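Local coordinates for CELL WALL surface anchor family protein (Streptococcus pneumoniae, PDB 2WW8) that acts as the pilus adhesin RrgA of the pneumococcus, a cell-wall-anchored protein that probably recognises host cells through an integrin-like, metal-binding domain, at residues A[396-401]-A[510-515]; A[409-414]-A[422-427]; A[448-453]-A[516-521]. All blocks are in the same frame, centred on the assembly; numbering follows the deposited sequence.

Interaction 1: A[396-401]-A[510-515]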
loop_
_atom_site.group_PDB
_atom_site.type_symbol
_atom_site.label_atom_id
_atom_site.label_comp_id
_atom_site.label_asym_id
_atom_site.label_seq_id
_atom_site.Cartn_x
_atom_site.Cartn_y
_atom_site.Cartn_z
ATOM N N ILE A 396 43.895 15.670 -39.086
ATOM C CA ILE A 396 43.952 14.929 -40.318
ATOM C C ILE A 396 45.453 14.688 -40.562
ATOM O O ILE A 396 46.307 15.587 -40.320
ATOM C CB ILE A 396 43.342 15.796 -41.380
ATOM C CG1 ILE A 396 41.878 16.042 -40.974
ATOM C CG2 ILE A 396 43.542 15.207 -42.823
ATOM C CD1 ILE A 396 41.153 17.050 -41.864
ATOM N N ASN A 397 45.757 13.465 -41.007
ATOM C CA ASN A 397 47.142 12.984 -41.081
ATOM C C ASN A 397 47.816 13.423 -42.383
ATOM O O ASN A 397 48.108 12.597 -43.226
ATOM C CB ASN A 397 47.162 11.459 -40.861
ATOM C CG ASN A 397 48.549 10.852 -40.936
ATOM O OD1 ASN A 397 49.487 11.422 -40.440
ATOM N ND2 ASN A 397 48.691 9.726 -41.611
ATOM N N PHE A 398 48.043 14.729 -42.559
ATOM C CA PHE A 398 48.807 15.238 -43.715
ATOM C C PHE A 398 50.246 14.755 -43.766
ATOM O O PHE A 398 50.908 14.665 -42.729
ATOM C CB PHE A 398 48.758 16.781 -43.767
ATOM C CG PHE A 398 47.379 17.335 -44.138
ATOM C CD1 PHE A 398 46.853 17.124 -45.404
ATOM C CD2 PHE A 398 46.623 18.049 -43.236
ATOM C CE1 PHE A 398 45.603 17.620 -45.754
ATOM C CE2 PHE A 398 45.330 18.555 -43.541
ATOM C CZ PHE A 398 44.838 18.359 -44.824
ATOM N N ASN A 399 50.727 14.480 -44.970
ATOM C CA ASN A 399 52.115 14.115 -45.251
ATOM C C ASN A 399 52.962 15.354 -45.566
ATOM O O ASN A 399 52.639 16.126 -46.476
ATOM C CB ASN A 399 52.124 13.119 -46.422
ATOM C CG ASN A 399 53.483 12.480 -46.666
ATOM O OD1 ASN A 399 54.516 12.843 -46.102
ATOM N ND2 ASN A 399 53.483 11.519 -47.570
ATOM N N HIS A 400 54.020 15.573 -44.784
ATOM C CA HIS A 400 54.819 16.791 -44.903
ATOM C C HIS A 400 56.167 16.489 -45.514
ATOM O O HIS A 400 57.019 17.384 -45.466
ATOM C CB HIS A 400 55.084 17.524 -43.577
ATOM C CG HIS A 400 53.837 17.877 -42.838
ATOM N ND1 HIS A 400 52.876 18.698 -43.383
ATOM C CD2 HIS A 400 53.360 17.479 -41.636
ATOM C CE1 HIS A 400 51.861 18.805 -42.546
ATOM N NE2 HIS A 400 52.127 18.069 -41.481
ATOM N N ALA A 401 56.349 15.279 -46.051
ATOM C CA ALA A 401 57.622 14.919 -46.664
ATOM C C ALA A 401 57.906 15.764 -47.898
ATOM O O ALA A 401 56.979 16.261 -48.527
ATOM C CB ALA A 401 57.684 13.432 -46.994
ATOM N N ALA A 510 45.090 23.677 -49.359
ATOM C CA ALA A 510 44.154 23.361 -48.272
ATOM C C ALA A 510 44.716 23.727 -46.903
ATOM O O ALA A 510 45.911 23.531 -46.632
ATOM C CB ALA A 510 43.747 21.865 -48.329
ATOM N N LYS A 511 43.849 24.250 -46.037
ATOM C CA LYS A 511 44.228 24.659 -44.698
ATOM C C LYS A 511 43.008 24.440 -43.836
ATOM O O LYS A 511 41.926 24.872 -44.228
ATOM C CB LYS A 511 44.707 26.117 -44.663
ATOM C CG LYS A 511 45.226 26.515 -43.249
ATOM C CD LYS A 511 45.631 28.012 -43.165
ATOM C CE LYS A 511 46.747 28.466 -44.113
ATOM N NZ LYS A 511 47.011 29.933 -43.881
ATOM N N ILE A 512 43.183 23.731 -42.724
ATOM C CA ILE A 512 42.076 23.482 -41.797
ATOM C C ILE A 512 42.033 24.611 -40.773
ATOM O O ILE A 512 43.063 24.924 -40.164
ATOM C CB ILE A 512 42.264 22.137 -41.040
ATOM C CG1 ILE A 512 42.665 21.012 -42.066
ATOM C CG2 ILE A 512 41.003 21.851 -40.089
ATOM C CD1 ILE A 512 41.677 20.711 -43.266
ATOM N N THR A 513 40.860 25.227 -40.612
ATOM C CA THR A 513 40.786 26.488 -39.862
ATOM C C THR A 513 39.722 26.469 -38.758
ATOM O O THR A 513 39.467 27.497 -38.116
ATOM C CB THR A 513 40.563 27.733 -40.803
ATOM O OG1 THR A 513 39.269 27.686 -41.432
ATOM C CG2 THR A 513 41.663 27.849 -41.893
ATOM N N ASN A 514 39.056 25.329 -38.541
ATOM C CA ASN A 514 38.169 25.248 -37.385
ATOM C C ASN A 514 37.990 23.768 -37.011
ATOM O O ASN A 514 38.381 22.891 -37.794
ATOM C CB ASN A 514 36.804 25.913 -37.714
ATOM C CG ASN A 514 36.076 25.205 -38.858
ATOM O OD1 ASN A 514 35.544 24.110 -38.698
ATOM N ND2 ASN A 514 36.034 25.832 -40.000
ATOM N N HIS A 515 37.438 23.495 -35.828
ATOM C CA HIS A 515 37.253 22.138 -35.340
ATOM C C HIS A 515 35.945 21.513 -35.882
ATOM O O HIS A 515 35.781 20.306 -35.753
ATOM C CB HIS A 515 37.230 22.131 -33.803
ATOM C CG HIS A 515 38.536 22.591 -33.248
ATOM N ND1 HIS A 515 39.705 21.857 -33.307
ATOM C CD2 HIS A 515 38.882 23.807 -32.762
ATOM C CE1 HIS A 515 40.711 22.585 -32.842
ATOM N NE2 HIS A 515 40.231 23.776 -32.505
#
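I396 and F398 face I512 and A510 across two irregular loop segments that run in opposite directions, the CA atoms of I396 and I512 being 8.9 Å apart and those of F398 and A510 10.4 Å. At such a spacing the backbones do not pair, and three apolar side chains bridge the gap. The middle one is I512, whose CG1 and CD1 have different partners. Its CG1 comes to the rim of the F398 ring, lying in the ring plane 3.9 Å from CE2, whereas its terminal CD1 meets CD1 of I396 at 4.0 Å. I396 can extend that far because its CD1 is trans to CA across the CB-CG1 bond (chi2 173°). The other branch of I396, CG2, sits 3.8 Å above one face of the same F398 ring, offset toward its rim, so the aromatic group is touched on a face from its own segment and at an edge from the other. All three residues are buried. Y407, at the start of helix 407-416, adds an edge-to-face contact to F398, and L411 of that helix packs on A510. From helix 516-526, W521 touches both isoleucines and P518 touches I512, which places this apolar cluster between the two helices.

Interaction 2: A[409-414]-A[422-427]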
loop_
_atom_site.group_PDB
_atom_site.type_symbol
_atom_site.label_atom_id
_atom_site.label_comp_id
_atom_site.label_asym_id
_atom_site.label_seq_id
_atom_site.Cartn_x
_atom_site.Cartn_y
_atom_site.Cartn_z
ATOM N N ASN A 409 45.442 18.178 -52.838
ATOM C CA ASN A 409 45.530 16.837 -53.448
ATOM C C ASN A 409 45.438 15.746 -52.368
ATOM O O ASN A 409 44.700 14.760 -52.512
ATOM C CB ASN A 409 46.760 16.677 -54.350
ATOM C CG ASN A 409 46.593 17.381 -55.719
ATOM O OD1 ASN A 409 45.485 17.598 -56.195
ATOM N ND2 ASN A 409 47.703 17.727 -56.341
ATOM N N GLN A 410 46.125 15.977 -51.250
ATOM C CA GLN A 410 46.120 14.994 -50.190
ATOM C C GLN A 410 44.716 14.874 -49.647
ATOM O O GLN A 410 44.226 13.760 -49.394
ATOM C CB GLN A 410 47.088 15.350 -49.075
ATOM C CG GLN A 410 48.535 15.176 -49.494
ATOM C CD GLN A 410 49.449 15.336 -48.289
ATOM O OE1 GLN A 410 49.122 14.877 -47.198
ATOM N NE2 GLN A 410 50.597 15.951 -48.473
ATOM N N LEU A 411 44.081 16.022 -49.438
ATOM C CA LEU A 411 42.787 15.974 -48.843
ATOM C C LEU A 411 41.791 15.381 -49.831
ATOM O O LEU A 411 40.874 14.676 -49.437
ATOM C CB LEU A 411 42.360 17.379 -48.427
ATOM C CG LEU A 411 41.084 17.624 -47.654
ATOM C CD1 LEU A 411 41.117 16.864 -46.289
ATOM C CD2 LEU A 411 40.930 19.150 -47.421
ATOM N N ASN A 412 41.921 15.682 -51.111
ATOM C CA ASN A 412 40.971 15.157 -52.054
ATOM C C ASN A 412 41.098 13.627 -52.092
ATOM O O ASN A 412 40.072 12.971 -52.312
ATOM C CB ASN A 412 41.282 15.627 -53.467
ATOM C CG ASN A 412 40.925 17.060 -53.740
ATOM O OD1 ASN A 412 40.237 17.719 -52.959
ATOM N ND2 ASN A 412 41.417 17.549 -54.888
ATOM N N ALA A 413 42.323 13.087 -51.916
ATOM C CA ALA A 413 42.513 11.623 -51.895
ATOM C C ALA A 413 41.850 11.021 -50.643
ATOM O O ALA A 413 41.170 9.987 -50.740
ATOM C CB ALA A 413 43.996 11.189 -52.070
ATOM N N PHE A 414 41.974 11.680 -49.493
ATOM C CA PHE A 414 41.219 11.298 -48.287
ATOM C C PHE A 414 39.720 11.292 -48.516
ATOM O O PHE A 414 39.067 10.372 -48.030
ATOM C CB PHE A 414 41.466 12.193 -47.055
ATOM C CG PHE A 414 42.894 12.216 -46.593
ATOM C CD1 PHE A 414 43.711 11.111 -46.732
ATOM C CD2 PHE A 414 43.408 13.344 -45.988
ATOM C CE1 PHE A 414 45.020 11.165 -46.302
ATOM C CE2 PHE A 414 44.732 13.399 -45.540
ATOM C CZ PHE A 414 45.531 12.310 -45.670
ATOM N N ASP A 422 32.562 12.313 -49.183
ATOM C CA ASP A 422 32.264 13.580 -48.496
ATOM C C ASP A 422 32.900 13.705 -47.112
ATOM O O ASP A 422 32.560 14.628 -46.339
ATOM C CB ASP A 422 30.750 13.815 -48.326
ATOM C CG ASP A 422 30.031 12.698 -47.552
ATOM O OD1 ASP A 422 30.736 11.776 -47.087
ATOM O OD2 ASP A 422 28.767 12.690 -47.422
ATOM N N GLY A 423 33.807 12.787 -46.791
ATOM C CA GLY A 423 34.376 12.728 -45.464
ATOM C C GLY A 423 35.728 12.064 -45.434
ATOM O O GLY A 423 36.314 11.831 -46.477
ATOM N N ILE A 424 36.185 11.777 -44.224
ATOM C CA ILE A 424 37.516 11.246 -44.012
ATOM C C ILE A 424 37.406 10.010 -43.110
ATOM O O ILE A 424 36.844 10.077 -42.045
ATOM C CB ILE A 424 38.466 12.331 -43.397
ATOM C CG1 ILE A 424 38.591 13.541 -44.363
ATOM C CG2 ILE A 424 39.867 11.708 -43.140
ATOM C CD1 ILE A 424 39.300 14.773 -43.695
ATOM N N LEU A 425 37.994 8.905 -43.545
ATOM C CA LEU A 425 38.076 7.679 -42.760
ATOM C C LEU A 425 38.889 7.881 -41.489
ATOM O O LEU A 425 39.863 8.633 -41.469
ATOM C CB LEU A 425 38.759 6.623 -43.606
ATOM C CG LEU A 425 37.916 6.070 -44.753
ATOM C CD1 LEU A 425 38.646 4.872 -45.275
ATOM C CD2 LEU A 425 36.530 5.642 -44.314
ATOM N N LEU A 426 38.507 7.169 -40.444
ATOM C CA LEU A 426 39.215 7.342 -39.174
ATOM C C LEU A 426 40.726 7.064 -39.289
ATOM O O LEU A 426 41.544 7.723 -38.624
ATOM C CB LEU A 426 38.599 6.463 -38.069
ATOM C CG LEU A 426 39.062 6.715 -36.619
ATOM C CD1 LEU A 426 38.964 8.147 -36.140
ATOM C CD2 LEU A 426 38.340 5.705 -35.671
ATOM N N SER A 427 41.095 6.152 -40.188
ATOM C CA SER A 427 42.516 5.846 -40.392
ATOM C C SER A 427 43.315 6.997 -41.075
ATOM O O SER A 427 44.546 6.995 -41.139
ATOM C CB SER A 427 42.639 4.491 -41.113
ATOM O OG SER A 427 42.068 4.670 -42.389
HETATM O O HOH W 1 39.838 9.028 -45.905
#
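I424, in the loop that follows helix 407-416, carries this contact against L411 and F414 of the helix. From CB the chain divides. The CG1 branch takes the position beside the backbone N (chi1 -61°), where CG1 lies 4.2 Å from CB of F414. One carbon further out, CD1 reaches CD1 of L411 at 3.8 Å, the two side chains crossing at about a right angle. The F414 ring itself turns away from the loop, and over one of its faces lies the carbonyl oxygen of Q410, one helical turn back, 3.4 Å above the ring plane and offset toward the rim. F414 O and G423 O are both acceptors and stand 3.5 Å apart without bonding, but a water beside the helix bridges the segments: it donates to F414 O at 2.6 Å and accepts from L425 N at 3.0 Å. Helix and returning loop are thus joined by an apolar pair of contacts and one water bridge. The loop then meets helix 516-526, where the side chain of N526 bonds to I424 O and L426 N. These two backbone atoms therefore belong to the second shell of the calcium site formed by D367, N526 and D530.

Interaction 3: A[448-453]-A[516-521]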
loop_
_atom_site.group_PDB
_atom_site.type_symbol
_atom_site.label_atom_id
_atom_site.label_comp_id
_atom_site.label_asym_id
_atom_site.label_seq_id
_atom_site.Cartn_x
_atom_site.Cartn_y
_atom_site.Cartn_z
ATOM N N TYR A 448 36.303 27.388 -31.429
ATOM C CA TYR A 448 35.922 26.641 -32.590
ATOM C C TYR A 448 36.909 26.902 -33.735
ATOM O O TYR A 448 37.109 26.026 -34.569
ATOM C CB TYR A 448 34.547 27.137 -33.012
ATOM C CG TYR A 448 33.935 26.453 -34.211
ATOM C CD1 TYR A 448 33.309 25.198 -34.065
ATOM C CD2 TYR A 448 33.935 27.089 -35.458
ATOM C CE1 TYR A 448 32.724 24.550 -35.179
ATOM C CE2 TYR A 448 33.359 26.461 -36.583
ATOM C CZ TYR A 448 32.739 25.206 -36.412
ATOM O OH TYR A 448 32.144 24.556 -37.472
ATOM N N GLN A 449 37.470 28.113 -33.801
ATOM C CA GLN A 449 38.462 28.440 -34.813
ATOM C C GLN A 449 39.811 27.824 -34.486
ATOM O O GLN A 449 40.196 27.590 -33.337
ATOM C CB GLN A 449 38.566 29.973 -34.981
ATOM C CG GLN A 449 37.242 30.682 -35.360
ATOM C CD GLN A 449 36.712 30.274 -36.750
ATOM O OE1 GLN A 449 37.488 29.968 -37.681
ATOM N NE2 GLN A 449 35.386 30.317 -36.906
ATOM N N MET A 450 40.541 27.552 -35.551
ATOM C CA MET A 450 41.962 27.296 -35.472
ATOM C C MET A 450 42.601 28.560 -36.102
ATOM O O MET A 450 42.413 28.824 -37.274
ATOM C CB MET A 450 42.363 26.068 -36.280
ATOM C CG MET A 450 41.660 24.791 -35.823
ATOM S SD MET A 450 42.007 23.490 -37.020
ATOM C CE MET A 450 41.173 22.034 -36.317
ATOM N N PHE A 451 43.335 29.346 -35.326
ATOM C CA PHE A 451 43.678 30.710 -35.748
ATOM C C PHE A 451 44.677 30.650 -36.892
ATOM O O PHE A 451 45.573 29.794 -36.882
ATOM C CB PHE A 451 44.289 31.463 -34.556
ATOM C CG PHE A 451 43.356 31.545 -33.385
ATOM C CD1 PHE A 451 42.092 32.094 -33.531
ATOM C CD2 PHE A 451 43.720 31.032 -32.146
ATOM C CE1 PHE A 451 41.188 32.134 -32.488
ATOM C CE2 PHE A 451 42.837 31.085 -31.073
ATOM C CZ PHE A 451 41.572 31.629 -31.225
ATOM N N THR A 452 44.512 31.546 -37.854
ATOM C CA THR A 452 45.444 31.669 -38.961
ATOM C C THR A 452 46.480 32.774 -38.707
ATOM O O THR A 452 47.414 32.946 -39.510
ATOM C CB THR A 452 44.707 31.976 -40.269
ATOM O OG1 THR A 452 44.065 33.232 -40.094
ATOM C CG2 THR A 452 43.611 30.971 -40.537
ATOM N N ASP A 453 46.357 33.530 -37.614
ATOM C CA ASP A 453 47.369 34.520 -37.140
ATOM C C ASP A 453 47.825 34.015 -35.756
ATOM O O ASP A 453 46.973 33.820 -34.883
ATOM C CB ASP A 453 46.642 35.858 -36.995
ATOM C CG ASP A 453 47.520 37.011 -36.468
ATOM O OD1 ASP A 453 48.686 36.824 -36.026
ATOM O OD2 ASP A 453 46.998 38.150 -36.541
ATOM N N GLY A 516 35.086 22.292 -36.524
ATOM C CA GLY A 516 33.824 21.752 -37.061
ATOM C C GLY A 516 34.066 20.910 -38.286
ATOM O O GLY A 516 33.543 19.818 -38.327
ATOM N N ASP A 517 34.836 21.408 -39.246
ATOM C CA ASP A 517 35.099 20.713 -40.488
ATOM C C ASP A 517 35.674 19.302 -40.278
ATOM O O ASP A 517 35.128 18.368 -40.867
ATOM C CB ASP A 517 35.945 21.515 -41.502
ATOM C CG ASP A 517 35.213 22.723 -42.045
ATOM O OD1 ASP A 517 33.976 22.633 -42.135
ATOM O OD2 ASP A 517 35.852 23.756 -42.378
ATOM N N PRO A 518 36.765 19.151 -39.506
ATOM C CA PRO A 518 37.212 17.803 -39.290
ATOM C C PRO A 518 36.227 16.902 -38.562
ATOM O O PRO A 518 36.185 15.691 -38.881
ATOM C CB PRO A 518 38.518 17.958 -38.492
ATOM C CG PRO A 518 38.404 19.329 -37.886
ATOM C CD PRO A 518 37.722 20.131 -38.956
ATOM N N THR A 519 35.485 17.457 -37.596
ATOM C CA THR A 519 34.505 16.650 -36.886
ATOM C C THR A 519 33.406 16.185 -37.853
ATOM O O THR A 519 32.997 15.012 -37.827
ATOM C CB THR A 519 33.945 17.402 -35.670
ATOM O OG1 THR A 519 35.047 17.859 -34.859
ATOM C CG2 THR A 519 32.964 16.469 -34.918
ATOM N N ARG A 520 32.942 17.096 -38.709
ATOM C CA ARG A 520 31.937 16.788 -39.686
ATOM C C ARG A 520 32.425 15.797 -40.752
ATOM O O ARG A 520 31.716 14.842 -41.106
ATOM C CB ARG A 520 31.432 18.092 -40.352
ATOM C CG ARG A 520 30.527 17.853 -41.496
ATOM C CD ARG A 520 29.912 19.194 -41.997
ATOM N NE ARG A 520 30.981 20.083 -42.428
ATOM C CZ ARG A 520 31.493 20.098 -43.659
ATOM N NH1 ARG A 520 31.070 19.269 -44.609
ATOM N NH2 ARG A 520 32.446 20.964 -43.942
ATOM N N TRP A 521 33.639 15.967 -41.266
ATOM C CA TRP A 521 34.205 14.985 -42.168
ATOM C C TRP A 521 34.382 13.616 -41.514
ATOM O O TRP A 521 34.171 12.579 -42.199
ATOM C CB TRP A 521 35.548 15.498 -42.722
ATOM C CG TRP A 521 35.396 16.713 -43.548
ATOM C CD1 TRP A 521 34.336 17.052 -44.332
ATOM C CD2 TRP A 521 36.384 17.727 -43.750
ATOM N NE1 TRP A 521 34.596 18.234 -44.984
ATOM C CE2 TRP A 521 35.832 18.685 -44.615
ATOM C CE3 TRP A 521 37.660 17.939 -43.235
ATOM C CZ2 TRP A 521 36.535 19.823 -45.018
ATOM C CZ3 TRP A 521 38.359 19.081 -43.622
ATOM C CH2 TRP A 521 37.798 19.995 -44.489
#
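Y448 lays the outer end of its ring against the backbone of G516, the first residue of helix 516-526, while M450, two residues on, reaches P518 in the same helical turn. With CG anti to the backbone N (chi1 -179°), the phenol of Y448 is carried toward the helix start. Its OH stands 3.3 Å from G516 CA, and CE1 is 3.5 Å from G516 N, which approaches the ring obliquely. Because G516 has no side chain, the phenol can come this close to the main chain. M450 behaves differently: its chain is extended beyond CG and slides past the P518 ring in the opposite direction, and the methyl makes the contact, CE lying 4.2 Å from P518 CG. At the edge of the Y448 ring, in its plane, lies the side-chain NE2 of Q449, which is bonded to G546 O.

One charged pair closes within the helical segment: R520 and D517, one turn apart, form a salt bridge of 2.9 Å from NH2 to OD1, nearly straight at the hydrogen (161°). The acid lies close to the guanidinium plane, yet its OD1 is met from above the carboxylate plane, 47° out of it. From the preceding turn, the N514 side chain caps D517 N and makes a weak bond to G516 N, and H515 O pairs with T519 OG1. The fit between the two segments themselves rests on close packing, chiefly against a glycine backbone, while backbone bonds of Y448 and M450 to H515 and T513 hold the loop beside the helix start; the D517-R520 pair takes no part.

How the interactions relate
All three contacts lie between strands 379-386 and 533-539, neighbours in the parallel sheet of the metal-binding domain. Interaction 2 is nested within the loop closed by interaction 1, centres about 10 Å apart; I396 CD1 packs on I424 CD1 at 3.5 Å, and Q410 OE1 probably accepts from N399 N. Interactions 1 and 3 cross along the chain, centres about 10 Å apart, joined by probable backbone bonds from M450 N to T513 O and H515 N to Y448 O. Interactions 2 and 3 are in series, centres about 15 Å apart, with I424 N probably bonded to W521 O at 3.0 Å. The Y448 side chain lies about 11 Å from magnesium, and G423 about 12 Å from the calcium held by N526.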